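Local structure of MHC class I-like protein MILL2 (Mus musculus, 6A97) at residues Arg216-Cys221 against Ser265-Pro270; Ala231-Leu236 against Phe276-Arg281. The protein binds heparan sulfate proteoglycans on the surface of fibroblasts and belongs to the MHC class I family. All coordinates share one frame; numbering follows the deposited sequence.

Interactions 1 and 2 are antiparallel strand pairs, one from each sheet of the immunoglobulin-like alpha-3 domain, their centres about 14 Å apart. The Cys221-Cys278 disulfide ties the two sheets together, and Phe276 of interaction 2 packs against Ile266 and Val268 of interaction 1. Towards each other both turn apolar side chains, which form the core of the sandwich. Their outer faces differ. Residues 216-221 with 265-270 carry threonines, a serine and an arginine, with a second arginine, Arg216, at the end of the pair, and a sulfate and a second copy of the protein close by. Residues 231-236 with 276-281 make a more deeply buried contact, whose outer face meets a chain of another protein.

Interaction 1 of 2, residues Arg216-Cys221 against Ser265-Pro270; sequences RVTLTC and SIRVLP. With SO4 (sulfate ion), chain E.
Thr218 and Arg267 lie side by side on the outer face of this antiparallel pair and point the same way, Thr218 OG1 resting 3.6 Å from Arg267 CG. A water that donates to Thr218 OG1 also takes a weak bond from Arg267 NE; the same hydroxyl is also hydrogen-bonded to Tyr212 O. A sulfate, probably from the crystallisation liquor, accepts the backbone N-H of Arg267 through O1 at 3.0 Å, but the guanidinium is modelled too close to the ion for its detailed geometry to be trusted. Backbone amides and a threonine hydroxyl of the second subunit hold the same ion. Further along this face, Thr220 OG1 meets Ser265 OG at 2.7 Å, a short hydroxyl-hydroxyl bond. Arg216 and Leu269 also lie side by side, pointing the same way: Leu269 CD2 sits over one face of the guanidinium, 3.6 Å from Arg216 NH1, while Arg216 NH2 forms a salt bridge with Asp59 of the second subunit.

The other face is apolar. Leu219 and Val268 cross at about a right angle, with Leu219 CD1 4.0 Å from Val268 CG1, and Leu219 CB packs on Ile266 CG1. Reciprocal backbone bonds join Val217 to Val268 and Leu219 to Ile266. An apolar face towards Trp235 and Phe276 of the facing sheet and a polar face outward are what is expected of one sheet in the sandwich of an immunoglobulin C1-set domain.

Interaction 2 of 2, residues Ala231-Leu236 against Phe276-Arg281; sequences ATLVWL and FSCNLR
Trp235 CG lies anti to its carbonyl carbon (chi1 -88°), and Cys278 SG is anti to its own backbone N (chi1 -177°), which brings the sulfur within 3.8 Å of Leu233 CD2; Cys278 CB itself lies over the indole. That carbon stands 4.0 Å from the centroid of the Trp235 six-membered ring, almost on its normal, a CH-pi contact; Cys278 SG approaches the five-membered ring obliquely. Leu233 CD2 also packs against Leu280 CB. On the same six-membered ring, Trp235 CZ3 also touches Phe276 CB, which comes in obliquely, at 3.8 Å.

The outward face is mixed. Val234 and Asn279 lie side by side, Val234 CG1 being 3.7 Å from Asn279 CB, while Asn279 ND2 reaches Ile287 O and Ser286 OG, and its OD1 meets the backbone of a chain of another protein. Thr232 OG1 sits 3.3 Å from Arg281 CB and shares a water with Asn279 O. Three reciprocal pairs of backbone bonds join Thr232 to Arg281, Val234 to Asn279 and Leu236 to Ser277, the bond from Leu236 N to Ser277 O being the shortest at 2.7 Å.

With Trp235 NE1 donating to Val264 O of the facing sheet, the indole's polar atom is satisfied within the core. Through Cys278 CB and SG the disulfide has the indole beside it, and the bond from NE1 probably helps to fix how that ring is turned, while polar ends on the outer face serve partners beyond the sheet.

Interaction 1 of 2, residues Arg216-Cys221 against Ser265-Pro270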
ATOM      1  N   ARG A 216      20.430  -1.513  16.707  1.00 65.27           N
ATOM      2  CA  ARG A 216      19.301  -0.988  15.951  1.00 62.58           C
ATOM      3  C   ARG A 216      18.014  -0.943  16.762  1.00 65.69           C
ATOM      4  O   ARG A 216      17.913  -1.531  17.840  1.00 57.96           O
ATOM      5  CB  ARG A 216      19.061  -1.832  14.697  1.00 60.30           C
ATOM      6  CG  ARG A 216      20.270  -1.997  13.802  1.00 62.23           C
ATOM      7  CD  ARG A 216      20.551  -0.736  13.011  1.00 56.77           C
ATOM      8  NE  ARG A 216      21.627  -0.952  12.049  1.00 50.97           N
ATOM      9  CZ  ARG A 216      22.916  -0.788  12.321  1.00 61.65           C
ATOM     10  NH1 ARG A 216      23.301  -0.398  13.531  1.00 66.05           N
ATOM     11  NH2 ARG A 216      23.822  -1.014  11.379  1.00 67.38           N
ATOM     12  N   VAL A 217      17.029  -0.239  16.221  1.00 62.60           N
ATOM     13  CA  VAL A 217      15.673  -0.295  16.733  1.00 50.88           C
ATOM     14  C   VAL A 217      14.762  -0.734  15.603  1.00 54.49           C
ATOM     15  O   VAL A 217      14.720  -0.092  14.553  1.00 51.56           O
ATOM     16  CB  VAL A 217      15.197   1.063  17.287  1.00 51.29           C
ATOM     17  CG1 VAL A 217      13.710   1.004  17.613  1.00 51.30           C
ATOM     18  CG2 VAL A 217      16.008   1.454  18.517  1.00 54.05           C
ATOM     19  N   THR A 218      14.045  -1.832  15.802  1.00 55.81           N
ATOM     20  CA  THR A 218      13.094  -2.288  14.799  1.00 48.82           C
ATOM     21  C   THR A 218      11.738  -1.632  15.031  1.00 52.90           C
ATOM     22  O   THR A 218      11.118  -1.818  16.079  1.00 61.22           O
ATOM     23  CB  THR A 218      12.942  -3.819  14.813  1.00 44.78           C
ATOM     24  OG1 THR A 218      14.198  -4.428  14.489  1.00 50.09           O
ATOM     25  CG2 THR A 218      11.899  -4.265  13.800  1.00 39.96           C
ATOM     26  N   LEU A 219      11.298  -0.839  14.059  1.00 49.79           N
ATOM     27  CA  LEU A 219       9.983  -0.213  14.106  1.00 43.26           C
ATOM     28  C   LEU A 219       8.987  -1.086  13.368  1.00 47.19           C
ATOM     29  O   LEU A 219       9.192  -1.409  12.200  1.00 41.07           O
ATOM     30  CB  LEU A 219      10.014   1.186  13.484  1.00 41.19           C
ATOM     31  CG  LEU A 219      10.979   2.202  14.100  1.00 43.70           C
ATOM     32  CD1 LEU A 219      10.983   3.502  13.295  1.00 42.76           C
ATOM     33  CD2 LEU A 219      10.617   2.471  15.542  1.00 54.82           C
ATOM     34  N   THR A 220       7.911  -1.474  14.039  1.00 46.23           N
ATOM     35  CA  THR A 220       6.914  -2.315  13.394  1.00 40.47           C
ATOM     36  C   THR A 220       5.561  -1.627  13.343  1.00 42.03           C
ATOM     37  O   THR A 220       5.011  -1.222  14.369  1.00 46.26           O
ATOM     38  CB  THR A 220       6.770  -3.664  14.105  1.00 44.22           C
ATOM     39  OG1 THR A 220       8.034  -4.337  14.092  1.00 51.09           O
ATOM     40  CG2 THR A 220       5.724  -4.530  13.406  1.00 40.72           C
ATOM     41  N   CYS A 221       5.038  -1.490  12.134  1.00 40.42           N
ATOM     42  CA  CYS A 221       3.722  -0.919  11.929  1.00 41.68           C
ATOM     43  C   CYS A 221       2.716  -2.019  11.609  1.00 41.95           C
ATOM     44  O   CYS A 221       2.933  -2.810  10.694  1.00 40.19           O
ATOM     45  CB  CYS A 221       3.761   0.108  10.802  1.00 41.69           C
ATOM     46  SG  CYS A 221       2.166   0.826  10.423  1.00 52.79           S
ATOM     47  N   SER A 265       7.902  -3.765   8.772  1.00 40.94           N
ATOM     48  CA  SER A 265       8.936  -3.354   9.713  1.00 44.29           C
ATOM     49  C   SER A 265      10.135  -2.736   9.008  1.00 46.56           C
ATOM     50  O   SER A 265      10.397  -3.030   7.843  1.00 45.44           O
ATOM     51  CB  SER A 265       9.393  -4.544  10.560  1.00 54.43           C
ATOM     52  OG  SER A 265       8.362  -4.959  11.437  1.00 62.44           O
ATOM     53  N   ILE A 266      10.850  -1.871   9.726  1.00 40.33           N
ATOM     54  CA  ILE A 266      12.117  -1.311   9.268  1.00 40.05           C
ATOM     55  C   ILE A 266      13.086  -1.251  10.435  1.00 45.24           C
ATOM     56  O   ILE A 266      12.670  -1.290  11.594  1.00 45.53           O
ATOM     57  CB  ILE A 266      11.964   0.109   8.679  1.00 40.20           C
ATOM     58  CG1 ILE A 266      11.306   1.039   9.702  1.00 46.16           C
ATOM     59  CG2 ILE A 266      11.159   0.077   7.378  1.00 40.10           C
ATOM     60  CD1 ILE A 266      11.209   2.482   9.250  1.00 52.61           C
ATOM     61  N   ARG A 267      14.375  -1.152  10.130  1.00 43.75           N
ATOM     62  CA  ARG A 267      15.384  -0.988  11.165  1.00 49.29           C
ATOM     63  C   ARG A 267      16.015   0.387  11.049  1.00 50.42           C
ATOM     64  O   ARG A 267      16.421   0.807   9.967  1.00 49.30           O
ATOM     65  CB  ARG A 267      16.448  -2.082  11.070  1.00 53.67           C
ATOM     66  CG  ARG A 267      15.923  -3.455  11.442  1.00 67.53           C
ATOM     67  CD  ARG A 267      16.356  -4.502  10.440  1.00 77.65           C
ATOM     68  NE  ARG A 267      15.265  -5.422  10.135  1.00 86.58           N
ATOM     69  CZ  ARG A 267      14.305  -5.170   9.249  1.00 85.58           C
ATOM     70  NH1 ARG A 267      14.303  -4.027   8.577  1.00 92.77           N
ATOM     71  NH2 ARG A 267      13.350  -6.060   9.032  1.00 78.88           N
ATOM     72  N   VAL A 268      16.068   1.099  12.170  1.00 44.09           N
ATOM     73  CA  VAL A 268      16.660   2.423  12.204  1.00 43.65           C
ATOM     74  C   VAL A 268      17.670   2.468  13.329  1.00 49.09           C
ATOM     75  O   VAL A 268      17.771   1.524  14.113  1.00 56.53           O
ATOM     76  CB  VAL A 268      15.598   3.522  12.405  1.00 43.97           C
ATOM     77  CG1 VAL A 268      14.482   3.358  11.394  1.00 41.56           C
ATOM     78  CG2 VAL A 268      15.041   3.478  13.825  1.00 44.21           C
ATOM     79  N   LEU A 269      18.421   3.561  13.400  1.00 49.46           N
ATOM     80  CA  LEU A 269      19.388   3.758  14.468  1.00 52.84           C
ATOM     81  C   LEU A 269      18.706   4.342  15.703  1.00 59.00           C
ATOM     82  O   LEU A 269      17.729   5.081  15.580  1.00 57.06           O
ATOM     83  CB  LEU A 269      20.520   4.674  14.000  1.00 57.20           C
ATOM     84  CG  LEU A 269      21.249   4.234  12.731  1.00 58.65           C
ATOM     85  CD1 LEU A 269      22.263   5.284  12.306  1.00 61.85           C
ATOM     86  CD2 LEU A 269      21.922   2.881  12.940  1.00 56.84           C
ATOM     87  N   PRO A 270      19.215   4.001  16.899  1.00 59.01           N
ATOM     88  CA  PRO A 270      18.673   4.518  18.161  1.00 62.27           C
ATOM     89  C   PRO A 270      18.561   6.041  18.167  1.00 65.57           C
ATOM     90  O   PRO A 270      19.532   6.731  17.858  1.00 67.76           O
ATOM     91  CB  PRO A 270      19.695   4.042  19.198  1.00 63.25           C
ATOM     92  CG  PRO A 270      20.272   2.804  18.607  1.00 62.57           C
ATOM     93  CD  PRO A 270      20.310   3.038  17.120  1.00 55.50           C
TER
HETATM   94  S   SO4 E 301      15.603  -2.444   6.604  1.00 56.90           S
HETATM   95  O1  SO4 E 301      14.745  -1.428   7.205  1.00 55.63           O
HETATM   96  O2  SO4 E 301      16.374  -1.850   5.518  1.00 53.07           O
HETATM   97  O3  SO4 E 301      14.790  -3.529   6.068  1.00 53.22           O
HETATM   98  O4  SO4 E 301      16.505  -2.966   7.623  1.00 52.74           O
HETATM   99  O   HOH W   1      14.321  -6.536  12.720  1.00 66.74           O

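Interaction 2 of 2, residues Ala231-Leu236 against Phe276-Arg281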
ATOM      1  N   ALA A 231      -4.909  -3.266   0.999  1.00 43.68           N
ATOM      2  CA  ALA A 231      -4.346  -2.213   1.834  1.00 39.41           C
ATOM      3  C   ALA A 231      -2.906  -1.931   1.438  1.00 41.89           C
ATOM      4  O   ALA A 231      -2.230  -2.781   0.853  1.00 36.87           O
ATOM      5  CB  ALA A 231      -4.425  -2.596   3.302  1.00 40.02           C
ATOM      6  N   THR A 232      -2.441  -0.725   1.741  1.00 36.58           N
ATOM      7  CA  THR A 232      -1.034  -0.402   1.562  1.00 37.58           C
ATOM      8  C   THR A 232      -0.488   0.232   2.828  1.00 39.01           C
ATOM      9  O   THR A 232      -1.149   1.061   3.460  1.00 40.13           O
ATOM     10  CB  THR A 232      -0.796   0.558   0.370  1.00 46.54           C
ATOM     11  OG1 THR A 232      -1.449   1.807   0.617  1.00 59.07           O
ATOM     12  CG2 THR A 232      -1.321  -0.039  -0.924  1.00 49.67           C
ATOM     13  N   LEU A 233       0.716  -0.183   3.202  1.00 40.37           N
ATOM     14  CA  LEU A 233       1.438   0.418   4.312  1.00 39.71           C
ATOM     15  C   LEU A 233       2.739   0.993   3.784  1.00 40.71           C
ATOM     16  O   LEU A 233       3.422   0.360   2.977  1.00 42.09           O
ATOM     17  CB  LEU A 233       1.723  -0.601   5.414  1.00 40.41           C
ATOM     18  CG  LEU A 233       0.575  -1.016   6.331  1.00 40.62           C
ATOM     19  CD1 LEU A 233       1.019  -2.161   7.222  1.00 45.59           C
ATOM     20  CD2 LEU A 233       0.110   0.167   7.179  1.00 42.10           C
ATOM     21  N   VAL A 234       3.078   2.195   4.228  1.00 40.63           N
ATOM     22  CA  VAL A 234       4.333   2.810   3.826  1.00 40.97           C
ATOM     23  C   VAL A 234       5.005   3.448   5.035  1.00 43.40           C
ATOM     24  O   VAL A 234       4.354   4.118   5.837  1.00 47.66           O
ATOM     25  CB  VAL A 234       4.126   3.867   2.708  1.00 46.59           C
ATOM     26  CG1 VAL A 234       3.059   4.870   3.095  1.00 45.35           C
ATOM     27  CG2 VAL A 234       5.435   4.576   2.386  1.00 59.20           C
ATOM     28  N   TRP A 235       6.299   3.195   5.192  1.00 41.45           N
ATOM     29  CA  TRP A 235       7.097   3.909   6.172  1.00 41.81           C
ATOM     30  C   TRP A 235       7.640   5.171   5.522  1.00 43.53           C
ATOM     31  O   TRP A 235       8.189   5.122   4.418  1.00 42.30           O
ATOM     32  CB  TRP A 235       8.236   3.039   6.702  1.00 41.40           C
ATOM     33  CG  TRP A 235       7.854   2.207   7.883  1.00 43.76           C
ATOM     34  CD1 TRP A 235       7.662   0.854   7.910  1.00 41.47           C
ATOM     35  CD2 TRP A 235       7.602   2.675   9.214  1.00 44.27           C
ATOM     36  NE1 TRP A 235       7.317   0.451   9.176  1.00 45.47           N
ATOM     37  CE2 TRP A 235       7.272   1.551   9.996  1.00 47.95           C
ATOM     38  CE3 TRP A 235       7.621   3.935   9.819  1.00 42.25           C
ATOM     39  CZ2 TRP A 235       6.965   1.648  11.349  1.00 43.85           C
ATOM     40  CZ3 TRP A 235       7.316   4.029  11.166  1.00 42.40           C
ATOM     41  CH2 TRP A 235       6.996   2.894  11.916  1.00 41.83           C
ATOM     42  N   LEU A 236       7.479   6.299   6.207  1.00 43.15           N
ATOM     43  CA  LEU A 236       7.886   7.590   5.672  1.00 43.60           C
ATOM     44  C   LEU A 236       8.981   8.211   6.527  1.00 45.33           C
ATOM     45  O   LEU A 236       8.878   8.241   7.750  1.00 44.43           O
ATOM     46  CB  LEU A 236       6.687   8.543   5.592  1.00 44.37           C
ATOM     47  CG  LEU A 236       5.525   8.129   4.682  1.00 44.33           C
ATOM     48  CD1 LEU A 236       4.291   8.969   4.979  1.00 48.30           C
ATOM     49  CD2 LEU A 236       5.911   8.259   3.229  1.00 44.00           C
ATOM     50  N   PHE A 276      10.275   8.880  11.768  1.00 44.74           N
ATOM     51  CA  PHE A 276       9.558   7.896  10.960  1.00 43.71           C
ATOM     52  C   PHE A 276       8.069   7.810  11.285  1.00 43.84           C
ATOM     53  O   PHE A 276       7.674   7.736  12.448  1.00 47.16           O
ATOM     54  CB  PHE A 276      10.211   6.520  11.124  1.00 44.39           C
ATOM     55  CG  PHE A 276      11.595   6.438  10.538  1.00 44.22           C
ATOM     56  CD1 PHE A 276      12.697   6.823  11.280  1.00 45.35           C
ATOM     57  CD2 PHE A 276      11.788   5.988   9.241  1.00 42.46           C
ATOM     58  CE1 PHE A 276      13.969   6.760  10.744  1.00 51.71           C
ATOM     59  CE2 PHE A 276      13.058   5.917   8.699  1.00 42.21           C
ATOM     60  CZ  PHE A 276      14.150   6.307   9.451  1.00 51.18           C
ATOM     61  N   SER A 277       7.250   7.816  10.240  1.00 43.95           N
ATOM     62  CA  SER A 277       5.806   7.678  10.391  1.00 44.03           C
ATOM     63  C   SER A 277       5.293   6.573   9.480  1.00 43.45           C
ATOM     64  O   SER A 277       5.808   6.382   8.380  1.00 43.82           O
ATOM     65  CB  SER A 277       5.097   8.995  10.070  1.00 44.54           C
ATOM     66  OG  SER A 277       5.620  10.054  10.852  1.00 51.74           O
ATOM     67  N   CYS A 278       4.282   5.846   9.947  1.00 42.96           N
ATOM     68  CA  CYS A 278       3.641   4.809   9.146  1.00 42.95           C
ATOM     69  C   CYS A 278       2.292   5.285   8.625  1.00 42.57           C
ATOM     70  O   CYS A 278       1.478   5.799   9.385  1.00 44.47           O
ATOM     71  CB  CYS A 278       3.454   3.529   9.964  1.00 43.14           C
ATOM     72  SG  CYS A 278       2.754   2.166   9.009  1.00 70.49           S
ATOM     73  N   ASN A 279       2.049   5.101   7.333  1.00 42.38           N
ATOM     74  CA  ASN A 279       0.802   5.559   6.732  1.00 42.13           C
ATOM     75  C   ASN A 279       0.024   4.408   6.106  1.00 41.96           C
ATOM     76  O   ASN A 279       0.510   3.733   5.192  1.00 41.32           O
ATOM     77  CB  ASN A 279       1.087   6.642   5.689  1.00 42.85           C
ATOM     78  CG  ASN A 279      -0.179   7.245   5.103  1.00 43.09           C
ATOM     79  OD1 ASN A 279      -0.161   7.789   3.993  1.00 43.34           O
ATOM     80  ND2 ASN A 279      -1.284   7.160   5.843  1.00 41.89           N
ATOM     81  N   LEU A 280      -1.185   4.186   6.609  1.00 40.43           N
ATOM     82  CA  LEU A 280      -2.061   3.153   6.073  1.00 39.56           C
ATOM     83  C   LEU A 280      -3.082   3.729   5.102  1.00 38.74           C
ATOM     84  O   LEU A 280      -3.730   4.733   5.397  1.00 44.40           O
ATOM     85  CB  LEU A 280      -2.799   2.423   7.202  1.00 38.70           C
ATOM     86  CG  LEU A 280      -3.978   1.557   6.736  1.00 37.45           C
ATOM     87  CD1 LEU A 280      -3.494   0.277   6.063  1.00 37.28           C
ATOM     88  CD2 LEU A 280      -4.940   1.247   7.892  1.00 36.67           C
ATOM     89  N   ARG A 281      -3.209   3.095   3.941  1.00 38.07           N
ATOM     90  CA  ARG A 281      -4.329   3.356   3.046  1.00 39.78           C
ATOM     91  C   ARG A 281      -5.205   2.108   2.966  1.00 43.70           C
ATOM     92  O   ARG A 281      -4.723   1.020   2.646  1.00 41.12           O
ATOM     93  CB  ARG A 281      -3.843   3.757   1.652  1.00 46.13           C
ATOM     94  CG  ARG A 281      -4.891   3.609   0.560  1.00 60.74           C
ATOM     95  CD  ARG A 281      -5.909   4.737   0.604  1.00 73.25           C
ATOM     96  NE  ARG A 281      -7.011   4.531  -0.337  1.00 72.94           N
ATOM     97  CZ  ARG A 281      -6.957   4.817  -1.636  1.00 72.36           C
ATOM     98  NH1 ARG A 281      -5.851   5.319  -2.167  1.00 74.07           N
ATOM     99  NH2 ARG A 281      -8.015   4.599  -2.408  1.00 73.49           N
TER
HETATM  100  O   HOH W   2      -0.022   3.512   2.329  1.00 42.24           O
HETATM  101  O   HOH W   3       7.981  10.752   8.919  1.00 50.08           O